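Local coordinates for protein cytochrome c, putative (Shewanella oneidensis, PDB 1SP3) that carries eight c-type hemes and probably works as a respiratory oxidoreductase, acting as a tetrathionate reductase, at residues H78-G82 with T94-I100; D32-H38 with K189-S193; K247-S253 with K330-Q336. All blocks are in the same frame, centred on the assembly; numbering follows the deposited sequence.

Contact 1 of 3, residues H78-G82 with T94-I100. With HEC (heme c), chain E.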
loop_
_atom_site.group_PDB
_atom_site.type_symbol
_atom_site.label_atom_id
_atom_site.label_comp_id
_atom_site.label_asym_id
_atom_site.label_seq_id
_atom_site.Cartn_x
_atom_site.Cartn_y
_atom_site.Cartn_z
ATOM N N HIS A 78 -2.329 6.370 -10.735
ATOM C CA HIS A 78 -2.290 5.342 -11.787
ATOM C C HIS A 78 -1.258 5.736 -12.862
ATOM O O HIS A 78 -1.215 6.877 -13.289
ATOM C CB HIS A 78 -3.688 5.180 -12.452
ATOM C CG HIS A 78 -3.751 4.131 -13.502
ATOM N ND1 HIS A 78 -4.133 4.427 -14.798
ATOM C CD2 HIS A 78 -3.484 2.788 -13.472
ATOM C CE1 HIS A 78 -4.130 3.308 -15.520
ATOM N NE2 HIS A 78 -3.783 2.292 -14.727
ATOM N N ALA A 79 -0.453 4.777 -13.322
ATOM C CA ALA A 79 0.533 5.033 -14.380
ATOM C C ALA A 79 -0.160 5.169 -15.764
ATOM O O ALA A 79 0.270 4.541 -16.755
ATOM C CB ALA A 79 1.611 3.902 -14.397
ATOM N N GLY A 80 -1.245 5.955 -15.786
ATOM C CA GLY A 80 -2.096 6.155 -16.925
ATOM C C GLY A 80 -2.669 7.557 -17.001
ATOM O O GLY A 80 -2.551 8.371 -16.013
ATOM N N TYR A 81 -3.354 7.868 -18.126
ATOM C CA TYR A 81 -4.011 9.172 -18.256
ATOM C C TYR A 81 -5.530 9.009 -18.559
ATOM O O TYR A 81 -5.852 8.495 -19.582
ATOM C CB TYR A 81 -3.432 9.960 -19.460
ATOM C CG TYR A 81 -1.957 10.279 -19.360
ATOM C CD1 TYR A 81 -1.074 9.916 -20.397
ATOM C CD2 TYR A 81 -1.464 11.028 -18.293
ATOM C CE1 TYR A 81 0.307 10.257 -20.308
ATOM C CE2 TYR A 81 -0.147 11.349 -18.214
ATOM C CZ TYR A 81 0.751 10.972 -19.221
ATOM O OH TYR A 81 2.103 11.313 -19.095
ATOM N N GLY A 82 -6.450 9.496 -17.709
ATOM C CA GLY A 82 -7.885 9.461 -18.071
ATOM C C GLY A 82 -8.764 8.412 -17.399
ATOM O O GLY A 82 -9.932 8.339 -17.718
ATOM N N THR A 94 -1.773 4.757 -26.101
ATOM C CA THR A 94 -1.461 6.190 -25.879
ATOM C C THR A 94 -1.845 6.745 -24.502
ATOM O O THR A 94 -1.515 7.928 -24.184
ATOM C CB THR A 94 -2.050 7.098 -26.982
ATOM O OG1 THR A 94 -3.455 7.099 -26.809
ATOM C CG2 THR A 94 -1.896 6.427 -28.349
ATOM N N LYS A 95 -2.520 5.941 -23.702
ATOM C CA LYS A 95 -2.895 6.355 -22.333
ATOM C C LYS A 95 -1.942 5.929 -21.221
ATOM O O LYS A 95 -2.234 6.118 -20.044
ATOM C CB LYS A 95 -4.316 5.847 -21.986
ATOM C CG LYS A 95 -5.399 6.384 -22.953
ATOM C CD LYS A 95 -5.243 7.883 -23.191
ATOM C CE LYS A 95 -6.377 8.443 -24.139
ATOM N NZ LYS A 95 -6.419 9.956 -24.096
ATOM N N VAL A 96 -0.796 5.355 -21.561
ATOM C CA VAL A 96 0.157 4.962 -20.507
ATOM C C VAL A 96 0.882 6.183 -20.087
ATOM O O VAL A 96 1.094 7.042 -20.917
ATOM C CB VAL A 96 1.098 3.900 -21.046
ATOM C CG1 VAL A 96 2.175 3.501 -20.022
ATOM C CG2 VAL A 96 0.230 2.722 -21.490
ATOM N N ASP A 97 1.218 6.305 -18.800
ATOM C CA ASP A 97 2.034 7.418 -18.364
ATOM C C ASP A 97 3.499 6.956 -18.299
ATOM O O ASP A 97 3.865 6.152 -17.436
ATOM C CB ASP A 97 1.477 7.937 -17.008
ATOM C CG ASP A 97 2.228 9.192 -16.477
ATOM O OD1 ASP A 97 3.413 9.481 -16.898
ATOM O OD2 ASP A 97 1.693 9.947 -15.602
ATOM N N CYS A 98 4.296 7.384 -19.263
ATOM C CA CYS A 98 5.702 7.041 -19.379
ATOM C C CYS A 98 6.535 7.951 -18.611
ATOM O O CYS A 98 7.626 7.584 -18.286
ATOM C CB CYS A 98 6.251 7.123 -20.817
ATOM S SG CYS A 98 5.358 5.984 -21.837
ATOM N N LEU A 99 6.030 9.125 -18.277
ATOM C CA LEU A 99 6.820 10.126 -17.560
ATOM C C LEU A 99 6.902 9.984 -16.041
ATOM O O LEU A 99 7.915 10.427 -15.424
ATOM C CB LEU A 99 6.243 11.501 -17.898
ATOM C CG LEU A 99 6.160 11.709 -19.402
ATOM C CD1 LEU A 99 5.313 12.998 -19.638
ATOM C CD2 LEU A 99 7.584 11.786 -20.067
ATOM N N ILE A 100 5.855 9.420 -15.433
ATOM C CA ILE A 100 5.840 9.382 -13.997
ATOM C C ILE A 100 7.055 8.555 -13.441
ATOM O O ILE A 100 7.680 8.943 -12.444
ATOM C CB ILE A 100 4.466 8.949 -13.457
ATOM C CG1 ILE A 100 4.378 9.008 -11.908
ATOM C CG2 ILE A 100 4.112 7.571 -13.940
ATOM C CD1 ILE A 100 4.147 10.373 -11.460
HETATM FE FE HEC E . 10.010 2.175 -18.139
HETATM C CHA HEC E . 13.098 0.679 -18.102
HETATM C CHB HEC E . 10.621 3.056 -21.384
HETATM C CHC HEC E . 6.809 3.295 -18.309
HETATM C CHD HEC E . 9.557 1.675 -14.832
HETATM N NA HEC E . 11.596 1.947 -19.490
HETATM C C1A HEC E . 12.758 1.265 -19.274
HETATM C C2A HEC E . 13.585 1.247 -20.489
HETATM C C3A HEC E . 12.896 1.879 -21.422
HETATM C C4A HEC E . 11.618 2.314 -20.795
HETATM C CMA HEC E . 13.336 2.102 -22.908
HETATM C CAA HEC E . 14.977 0.572 -20.654
HETATM C CBA HEC E . 14.842 -0.963 -20.405
HETATM C CGA HEC E . 13.779 -1.565 -21.314
HETATM O O1A HEC E . 13.949 -1.274 -22.524
HETATM O O2A HEC E . 12.821 -2.332 -20.873
HETATM N NB HEC E . 8.972 2.969 -19.525
HETATM C C1B HEC E . 9.372 3.264 -20.794
HETATM C C2B HEC E . 8.226 3.791 -21.486
HETATM C C3B HEC E . 7.205 3.833 -20.644
HETATM C C4B HEC E . 7.638 3.345 -19.390
HETATM C CMB HEC E . 8.233 4.287 -22.974
HETATM C CAB HEC E . 5.732 4.287 -20.956
HETATM C CBB HEC E . 4.997 3.761 -21.986
HETATM N NC HEC E . 8.411 2.421 -16.780
HETATM C C1C HEC E . 7.195 2.938 -17.058
HETATM C C2C HEC E . 6.424 3.024 -15.834
HETATM C C3C HEC E . 7.175 2.561 -14.835
HETATM C C4C HEC E . 8.452 2.160 -15.453
HETATM C CMC HEC E . 4.980 3.569 -15.780
HETATM C CAC HEC E . 6.873 2.456 -13.287
HETATM C CBC HEC E . 5.706 2.092 -12.722
HETATM N ND HEC E . 11.132 1.322 -16.731
HETATM C C1D HEC E . 10.735 1.232 -15.389
HETATM C C2D HEC E . 11.759 0.588 -14.664
HETATM C C3D HEC E . 12.816 0.220 -15.709
HETATM C C4D HEC E . 12.372 0.760 -16.933
HETATM C CMD HEC E . 11.797 0.230 -13.125
HETATM C CAD HEC E . 14.159 -0.475 -15.475
HETATM C CBD HEC E . 15.072 0.605 -14.897
HETATM C CGD HEC E . 16.449 0.146 -14.466
HETATM O O1D HEC E . 17.109 0.908 -13.700
HETATM O O2D HEC E . 16.869 -0.966 -14.886
HETATM O O HOH W 1 3.854 9.790 -20.721
#
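The ring of Y81 takes D97 over one face: CB of D97 stands 3.8 Å above the ring plane, displaced toward the rim, in a CH-pi contact, while T94 O lies at its edge. The D97 carboxylate continues across the phenol end with its plane only 25° from that of the ring. CG of D97 points anti to the backbone N (chi1 -177°), and this brings OD1 round to the following turn, where it caps helix 99-102 by accepting from I100 N at 2.8 Å and, weakly, from L99 N. OD2 is held elsewhere, by Y108 and by a salt bridge to K110. The backbones are joined by a single bridge about G80 and V96: D97 N donates to A79 O over 2.9 Å, and Y81 N to K95 O over 2.8 Å. One water is shared by Y81 OH and C98 N; Y81 OH also bonds to Y108. On the heme side, C98 SG is bonded to the former vinyl carbon CAB in a thioether link, with V96 CG1 3.4 Å from CBB. The chemistry thus ties the start of the heme-binding CXXCH segment to a buried carboxylate whose negative charge is probably stabilised by K110 and the helix start.

Contact 2 of 3, residues D32-H38 with K189-S193; sequences DMMKTSH and KHQIS. With HEC (heme c), chain F.
T36 OG1 is held by three partners: it donates to M33 O at 2.9 Å, accepts from H38 N, and takes a bond from a water. This is an N-cap at the start of helix 37-40, in the corner that follows helix 15-34, and it probably helps to place H38, an axial ligand in a bis-histidine heme site. The hydroxyl meets M33 O on a lone pair in the carbonyl plane, and the same oxygen also accepts from T36 N. With OG1 turned toward M33, the methyl CG2 is left to face the segment 189-193, where it packs 3.4 Å from H190 O and alongside the Q191 amide.

Waters supply the polar link between the two segments. The one on T36 OG1 also donates to H190 O and accepts from H38 ND1 at 3.1 Å, lying in the plane of the imidazole at its edge, which would help fix the rotation of the ring. A second, in the plane of the H190 ring, joins H190 ND1 to D32 OD2, donating to the carboxylate at 2.7 Å. M33 CG also rests against the H190 ring, 3.8 Å from CD2. H190 is itself an axial ligand of another heme, opposite H102, whereas H38 shares its iron with H143.

S37 OG donates to the propionate oxygen O1A of the heme that H38 binds. Beside that porphyrin I192 divides its branches: CD1 lies 3.6 Å from H38 CE1, while CG2 touches the heme methyl CMB at 3.7 Å.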
loop_
_atom_site.group_PDB
_atom_site.type_symbol
_atom_site.label_atom_id
_atom_site.label_comp_id
_atom_site.label_asym_id
_atom_site.label_seq_id
_atom_site.Cartn_x
_atom_site.Cartn_y
_atom_site.Cartn_z
ATOM N N ASP A 32 4.459 -4.261 -22.871
ATOM C CA ASP A 32 4.945 -4.977 -21.697
ATOM C C ASP A 32 4.375 -4.411 -20.381
ATOM O O ASP A 32 4.016 -5.145 -19.497
ATOM C CB ASP A 32 6.490 -4.930 -21.627
ATOM C CG ASP A 32 7.167 -5.770 -22.726
ATOM O OD1 ASP A 32 6.539 -6.782 -23.195
ATOM O OD2 ASP A 32 8.329 -5.455 -23.143
ATOM N N MET A 33 4.364 -3.113 -20.257
ATOM C CA MET A 33 3.988 -2.483 -19.021
ATOM C C MET A 33 2.495 -2.757 -18.803
ATOM O O MET A 33 1.990 -2.988 -17.654
ATOM C CB MET A 33 4.290 -0.996 -19.137
ATOM C CG MET A 33 4.654 -0.272 -17.789
ATOM S SD MET A 33 3.091 0.068 -16.876
ATOM C CE MET A 33 2.221 0.601 -18.405
ATOM N N MET A 34 1.775 -2.756 -19.908
ATOM C CA MET A 34 0.318 -2.852 -19.800
ATOM C C MET A 34 -0.121 -4.256 -19.369
ATOM O O MET A 34 -1.282 -4.452 -18.964
ATOM C CB MET A 34 -0.353 -2.459 -21.124
ATOM C CG MET A 34 -0.213 -0.998 -21.400
ATOM S SD MET A 34 -0.596 -0.754 -23.102
ATOM C CE MET A 34 -2.399 -0.273 -23.218
ATOM N N LYS A 35 0.805 -5.214 -19.407
ATOM C CA LYS A 35 0.473 -6.507 -18.888
ATOM C C LYS A 35 0.561 -6.499 -17.360
ATOM O O LYS A 35 0.221 -7.524 -16.780
ATOM C CB LYS A 35 1.382 -7.611 -19.406
ATOM C CG LYS A 35 1.372 -7.851 -20.941
ATOM C CD LYS A 35 2.382 -8.992 -21.258
ATOM C CE LYS A 35 2.699 -9.133 -22.755
ATOM N NZ LYS A 35 4.067 -9.780 -22.909
ATOM N N THR A 36 1.027 -5.420 -16.714
ATOM C CA THR A 36 1.309 -5.572 -15.294
ATOM C C THR A 36 0.363 -4.924 -14.406
ATOM O O THR A 36 -0.429 -4.095 -14.878
ATOM C CB THR A 36 2.665 -5.053 -14.888
ATOM O OG1 THR A 36 2.618 -3.631 -14.899
ATOM C CG2 THR A 36 3.815 -5.547 -15.839
ATOM N N SER A 37 0.458 -5.219 -13.089
ATOM C CA SER A 37 -0.480 -4.567 -12.154
ATOM C C SER A 37 -0.338 -3.019 -12.119
ATOM O O SER A 37 -1.290 -2.306 -11.739
ATOM C CB SER A 37 -0.408 -5.158 -10.761
ATOM O OG SER A 37 0.725 -4.726 -10.173
ATOM N N HIS A 38 0.819 -2.485 -12.499
ATOM C CA HIS A 38 0.939 -0.996 -12.484
ATOM C C HIS A 38 -0.030 -0.353 -13.446
ATOM O O HIS A 38 -0.354 0.769 -13.308
ATOM C CB HIS A 38 2.361 -0.542 -12.775
ATOM C CG HIS A 38 3.163 -0.399 -11.520
ATOM N ND1 HIS A 38 4.121 -1.314 -11.145
ATOM C CD2 HIS A 38 3.045 0.471 -10.485
ATOM C CE1 HIS A 38 4.603 -0.971 -9.958
ATOM N NE2 HIS A 38 3.963 0.104 -9.532
ATOM N N LYS A 189 11.441 -6.280 -18.548
ATOM C CA LYS A 189 10.255 -6.064 -19.391
ATOM C C LYS A 189 9.143 -5.331 -18.603
ATOM O O LYS A 189 7.954 -5.679 -18.704
ATOM C CB LYS A 189 9.750 -7.410 -19.951
ATOM C CG LYS A 189 10.682 -8.017 -21.061
ATOM C CD LYS A 189 10.018 -9.265 -21.744
ATOM C CE LYS A 189 11.042 -10.206 -22.429
ATOM N NZ LYS A 189 11.967 -9.445 -23.397
ATOM N N HIS A 190 9.532 -4.352 -17.798
ATOM C CA HIS A 190 8.618 -3.578 -17.010
ATOM C C HIS A 190 7.789 -4.385 -16.079
ATOM O O HIS A 190 6.798 -3.877 -15.620
ATOM C CB HIS A 190 7.678 -2.800 -17.904
ATOM C CG HIS A 190 8.309 -1.566 -18.378
ATOM N ND1 HIS A 190 9.085 -1.539 -19.496
ATOM C CD2 HIS A 190 8.435 -0.359 -17.789
ATOM C CE1 HIS A 190 9.588 -0.321 -19.647
ATOM N NE2 HIS A 190 9.211 0.415 -18.607
ATOM N N GLN A 191 8.149 -5.655 -15.860
ATOM C CA GLN A 191 7.639 -6.370 -14.639
ATOM C C GLN A 191 8.569 -6.110 -13.440
ATOM O O GLN A 191 9.690 -6.584 -13.361
ATOM C CB GLN A 191 7.359 -7.850 -14.844
ATOM C CG GLN A 191 6.606 -8.462 -13.559
ATOM C CD GLN A 191 5.258 -7.790 -13.110
ATOM O OE1 GLN A 191 4.195 -8.139 -13.657
ATOM N NE2 GLN A 191 5.297 -6.857 -12.078
ATOM N N ILE A 192 8.098 -5.276 -12.556
ATOM C CA ILE A 192 8.809 -4.892 -11.373
ATOM C C ILE A 192 8.573 -5.971 -10.360
ATOM O O ILE A 192 7.438 -6.258 -9.980
ATOM C CB ILE A 192 8.263 -3.549 -10.902
ATOM C CG1 ILE A 192 8.548 -2.453 -11.921
ATOM C CG2 ILE A 192 8.871 -3.103 -9.529
ATOM C CD1 ILE A 192 7.810 -1.196 -11.620
ATOM N N SER A 193 9.653 -6.594 -9.906
ATOM C CA SER A 193 9.490 -7.731 -9.065
ATOM C C SER A 193 9.167 -7.314 -7.619
ATOM O O SER A 193 9.098 -6.138 -7.292
ATOM C CB SER A 193 10.710 -8.653 -9.208
ATOM O OG SER A 193 11.751 -8.056 -8.492
HETATM FE FE HEC F . 4.274 0.876 -7.712
HETATM C CHA HEC F . 2.310 -1.651 -6.611
HETATM C CHB HEC F . 7.024 -0.994 -6.931
HETATM C CHC HEC F . 6.224 3.132 -9.333
HETATM C CHD HEC F . 1.492 2.820 -8.109
HETATM N NA HEC F . 4.606 -0.957 -6.920
HETATM C C1A HEC F . 3.666 -1.815 -6.482
HETATM C C2A HEC F . 4.271 -3.029 -6.012
HETATM C C3A HEC F . 5.589 -2.873 -6.129
HETATM C C4A HEC F . 5.823 -1.567 -6.679
HETATM C CMA HEC F . 6.665 -3.887 -5.643
HETATM C CAA HEC F . 3.458 -4.254 -5.385
HETATM C CBA HEC F . 3.211 -5.400 -6.368
HETATM C CGA HEC F . 1.831 -5.258 -6.976
HETATM O O1A HEC F . 1.592 -5.819 -8.091
HETATM O O2A HEC F . 0.934 -4.666 -6.302
HETATM N NB HEC F . 6.266 1.030 -8.046
HETATM C C1B HEC F . 7.222 0.163 -7.653
HETATM C C2B HEC F . 8.518 0.702 -7.992
HETATM C C3B HEC F . 8.321 1.858 -8.620
HETATM C C4B HEC F . 6.884 2.063 -8.698
HETATM C CMB HEC F . 9.795 -0.081 -7.585
HETATM C CAB HEC F . 9.346 2.776 -9.362
HETATM C CBB HEC F . 10.106 2.133 -10.331
HETATM N NC HEC F . 3.953 2.615 -8.551
HETATM C C1C HEC F . 4.899 3.430 -9.194
HETATM C C2C HEC F . 4.252 4.655 -9.550
HETATM C C3C HEC F . 2.960 4.534 -9.244
HETATM C C4C HEC F . 2.712 3.270 -8.600
HETATM C CMC HEC F . 4.926 5.903 -10.179
HETATM C CAC HEC F . 1.938 5.635 -9.508
HETATM C CBC HEC F . 1.700 6.049 -10.824
HETATM N ND HEC F . 2.244 0.671 -7.330
HETATM C C1D HEC F . 1.238 1.587 -7.600
HETATM C C2D HEC F . -0.055 1.026 -7.346
HETATM C C3D HEC F . 0.216 -0.381 -6.956
HETATM C C4D HEC F . 1.663 -0.515 -6.965
HETATM C CMD HEC F . -1.492 1.612 -7.454
HETATM C CAD HEC F . -0.824 -1.479 -6.589
HETATM C CBD HEC F . -1.016 -2.170 -7.923
HETATM C CGD HEC F . -2.088 -3.244 -7.787
HETATM O O1D HEC F . -1.728 -4.332 -7.273
HETATM O O2D HEC F . -3.292 -3.064 -8.160
HETATM O O HOH W 2 9.695 -3.623 -21.632
HETATM O O HOH W 3 5.371 -7.342 -18.874
HETATM O O HOH W 4 5.210 -3.514 -12.995
HETATM O O HOH W 5 1.704 -7.550 -12.400
HETATM O O HOH W 6 3.207 -4.486 -11.224
#

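Contact 3 of 3, residues K247-S253 with K330-Q336; sequences KMQWDWS and KVHTGKQ
K330 reaches across to the neighbouring strand with its ammonium group, NZ donating to K247 O at 3.1 Å in the carbonyl plane. Beside it the bent chain of M248 crosses the lysine, its SD 3.9 Å from K330 CE. The H332 imidazole reaches across to the backbone of 248-250: CG anti to its own N (chi1 178°) swings the ring over, and CE1 comes to rest 3.6 Å from W250 CB. On the face that carries Q249 and D251, Q249 lies beside T333 and D251 beside K335, each pair pointing the same way. The K335 chain packs along the aspartate, with CB 3.5 Å from D251 OD1, before NZ makes a weak bond to S253 OG. K335 NZ and D251 OD1, 4.4 Å apart, stay beyond salt-bridge range.

Between the two strands runs a set of backbone bonds: T333 N to M248 O, W250 N to T333 O, K335 N to W250 O and W252 N to K335 O, the last at 3.0 Å. As the strand ends, D251 OD1 accepts from S253 N at 2.9 Å, forming an Asx turn. Nearby, the indoles of W250 and W252 meet, with W250 NE1 3.4 Å above the centre of the W252 ring.

A second shell positions the first. K275 O and F63 O take the N-H groups of W250 and W252 respectively, while N62 holds H332 ND1, F63 stacks on that imidazole, and K153 O is a further acceptor for K330. Strand 276-281 pairs antiparallel with the far edge of 246-251, and M248 and Q249 both face V279. The arrangement is that of a parallel strand pair within a mixed sheet, one strand of which carries a classic beta bulge against its antiparallel neighbour.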
loop_
_atom_site.group_PDB
_atom_site.type_symbol
_atom_site.label_atom_id
_atom_site.label_comp_id
_atom_site.label_asym_id
_atom_site.label_seq_id
_atom_site.Cartn_x
_atom_site.Cartn_y
_atom_site.Cartn_z
ATOM N N LYS A 247 -1.077 7.625 9.921
ATOM C CA LYS A 247 -2.415 7.462 10.473
ATOM C C LYS A 247 -2.553 6.046 11.033
ATOM O O LYS A 247 -2.232 5.084 10.343
ATOM C CB LYS A 247 -3.401 7.737 9.382
ATOM C CG LYS A 247 -4.843 7.882 9.849
ATOM C CD LYS A 247 -5.729 8.311 8.660
ATOM C CE LYS A 247 -5.381 9.717 8.225
ATOM N NZ LYS A 247 -6.219 10.064 7.001
ATOM N N MET A 248 -2.994 5.947 12.269
ATOM C CA MET A 248 -3.208 4.672 12.911
ATOM C C MET A 248 -4.706 4.337 13.024
ATOM O O MET A 248 -5.075 3.156 13.026
ATOM C CB MET A 248 -2.522 4.626 14.293
ATOM C CG MET A 248 -0.939 4.793 14.173
ATOM S SD MET A 248 -0.056 3.413 13.269
ATOM C CE MET A 248 -0.389 1.878 14.297
ATOM N N GLN A 249 -5.562 5.336 13.071
ATOM C CA GLN A 249 -7.044 5.087 13.141
ATOM C C GLN A 249 -7.768 6.097 12.309
ATOM O O GLN A 249 -7.357 7.224 12.260
ATOM C CB GLN A 249 -7.589 5.229 14.546
ATOM C CG GLN A 249 -6.699 4.522 15.593
ATOM C CD GLN A 249 -7.254 4.583 16.987
ATOM O OE1 GLN A 249 -6.473 4.630 17.960
ATOM N NE2 GLN A 249 -8.591 4.627 17.105
ATOM N N TRP A 250 -8.841 5.655 11.661
ATOM C CA TRP A 250 -9.740 6.502 10.872
ATOM C C TRP A 250 -11.191 6.030 11.192
ATOM O O TRP A 250 -11.685 5.014 10.650
ATOM C CB TRP A 250 -9.471 6.334 9.371
ATOM C CG TRP A 250 -10.146 7.332 8.486
ATOM C CD1 TRP A 250 -11.379 7.988 8.691
ATOM C CD2 TRP A 250 -9.670 7.769 7.197
ATOM N NE1 TRP A 250 -11.648 8.771 7.593
ATOM C CE2 TRP A 250 -10.618 8.659 6.676
ATOM C CE3 TRP A 250 -8.540 7.467 6.434
ATOM C CZ2 TRP A 250 -10.458 9.279 5.453
ATOM C CZ3 TRP A 250 -8.363 8.094 5.225
ATOM C CH2 TRP A 250 -9.324 8.979 4.733
ATOM N N ASP A 251 -11.865 6.847 12.016
ATOM C CA ASP A 251 -13.256 6.698 12.349
ATOM C C ASP A 251 -14.111 7.627 11.483
ATOM O O ASP A 251 -14.214 8.883 11.742
ATOM C CB ASP A 251 -13.424 7.063 13.836
ATOM C CG ASP A 251 -14.830 6.783 14.358
ATOM O OD1 ASP A 251 -15.748 6.461 13.548
ATOM O OD2 ASP A 251 -15.062 6.820 15.595
ATOM N N TRP A 252 -14.720 7.032 10.470
ATOM C CA TRP A 252 -15.616 7.734 9.529
ATOM C C TRP A 252 -16.985 8.083 10.184
ATOM O O TRP A 252 -17.691 8.914 9.704
ATOM C CB TRP A 252 -15.917 6.845 8.322
ATOM C CG TRP A 252 -14.900 6.815 7.198
ATOM C CD1 TRP A 252 -13.963 5.838 6.963
ATOM C CD2 TRP A 252 -14.739 7.783 6.144
ATOM N NE1 TRP A 252 -13.243 6.145 5.836
ATOM C CE2 TRP A 252 -13.696 7.336 5.317
ATOM C CE3 TRP A 252 -15.404 8.981 5.799
ATOM C CZ2 TRP A 252 -13.287 8.040 4.138
ATOM C CZ3 TRP A 252 -14.959 9.697 4.697
ATOM C CH2 TRP A 252 -13.937 9.210 3.855
ATOM N N SER A 253 -17.348 7.430 11.279
ATOM C CA SER A 253 -18.684 7.576 11.866
ATOM C C SER A 253 -18.977 8.963 12.354
ATOM O O SER A 253 -20.114 9.426 12.296
ATOM C CB SER A 253 -18.908 6.550 13.005
ATOM O OG SER A 253 -18.057 6.868 14.102
ATOM N N LYS A 330 2.208 -3.247 9.855
ATOM C CA LYS A 330 1.488 -2.075 10.245
ATOM C C LYS A 330 -0.021 -2.373 10.216
ATOM O O LYS A 330 -0.560 -3.036 9.266
ATOM C CB LYS A 330 1.810 -0.867 9.359
ATOM C CG LYS A 330 0.753 0.242 9.600
ATOM C CD LYS A 330 1.069 1.532 8.944
ATOM C CE LYS A 330 0.039 2.619 9.502
ATOM N NZ LYS A 330 -0.545 3.357 8.380
ATOM N N VAL A 331 -0.700 -1.944 11.273
ATOM C CA VAL A 331 -2.112 -2.295 11.423
ATOM C C VAL A 331 -2.914 -0.999 11.575
ATOM O O VAL A 331 -2.608 -0.177 12.432
ATOM C CB VAL A 331 -2.341 -3.155 12.674
ATOM C CG1 VAL A 331 -3.871 -3.401 12.918
ATOM C CG2 VAL A 331 -1.502 -4.514 12.584
ATOM N N HIS A 332 -3.850 -0.761 10.705
ATOM C CA HIS A 332 -4.629 0.477 10.766
ATOM C C HIS A 332 -6.081 0.090 11.208
ATOM O O HIS A 332 -6.575 -0.924 10.719
ATOM C CB HIS A 332 -4.646 1.105 9.394
ATOM C CG HIS A 332 -5.465 2.357 9.331
ATOM N ND1 HIS A 332 -6.609 2.459 8.576
ATOM C CD2 HIS A 332 -5.274 3.581 9.891
ATOM C CE1 HIS A 332 -7.082 3.693 8.653
ATOM N NE2 HIS A 332 -6.299 4.389 9.463
ATOM N N THR A 333 -6.684 0.801 12.194
ATOM C CA THR A 333 -8.038 0.480 12.603
ATOM C C THR A 333 -8.987 1.620 12.288
ATOM O O THR A 333 -8.556 2.693 11.948
ATOM C CB THR A 333 -8.136 0.082 14.051
ATOM O OG1 THR A 333 -7.711 1.147 14.850
ATOM C CG2 THR A 333 -7.084 -1.041 14.418
ATOM N N GLY A 334 -10.264 1.359 12.308
ATOM C CA GLY A 334 -11.202 2.390 11.918
ATOM C C GLY A 334 -12.593 1.915 12.076
ATOM O O GLY A 334 -12.792 0.823 12.639
ATOM N N LYS A 335 -13.513 2.794 11.688
ATOM C CA LYS A 335 -14.934 2.475 11.463
ATOM C C LYS A 335 -15.358 3.023 10.145
ATOM O O LYS A 335 -14.981 4.139 9.763
ATOM C CB LYS A 335 -15.843 3.116 12.494
ATOM C CG LYS A 335 -15.636 2.597 13.953
ATOM C CD LYS A 335 -16.913 2.573 14.735
ATOM C CE LYS A 335 -16.963 3.670 15.698
ATOM N NZ LYS A 335 -18.416 4.023 15.993
ATOM N N GLN A 336 -16.188 2.263 9.454
ATOM C CA GLN A 336 -16.614 2.678 8.118
ATOM C C GLN A 336 -17.994 2.155 7.765
ATOM O O GLN A 336 -18.582 1.319 8.461
ATOM C CB GLN A 336 -15.558 2.251 7.108
ATOM C CG GLN A 336 -15.623 0.764 6.747
ATOM C CD GLN A 336 -14.357 0.356 5.972
ATOM O OE1 GLN A 336 -13.228 0.274 6.514
ATOM N NE2 GLN A 336 -14.547 0.087 4.737
HETATM O O HOH W 7 -3.863 1.027 15.256
#

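Contacts 1 and 2 form one neighbourhood built round hemes, with centres 13 Å apart and contact 1 nested along the chain inside the loop that contact 2 closes. They meet directly where V96 CG1 packs 3.3 Å from M33 CE, and they share a cofactor: the heme bonded to C98 in contact 1 takes one of its two axial ligands, H190, from contact 2. Contact 3 follows later in the chain and lies on the opposite side of its centre, its nearest atoms about 17 Å from contact 1 and about 19 Å from contact 2. The side chain of W250 there lies about 8 Å from a heme, without touching it.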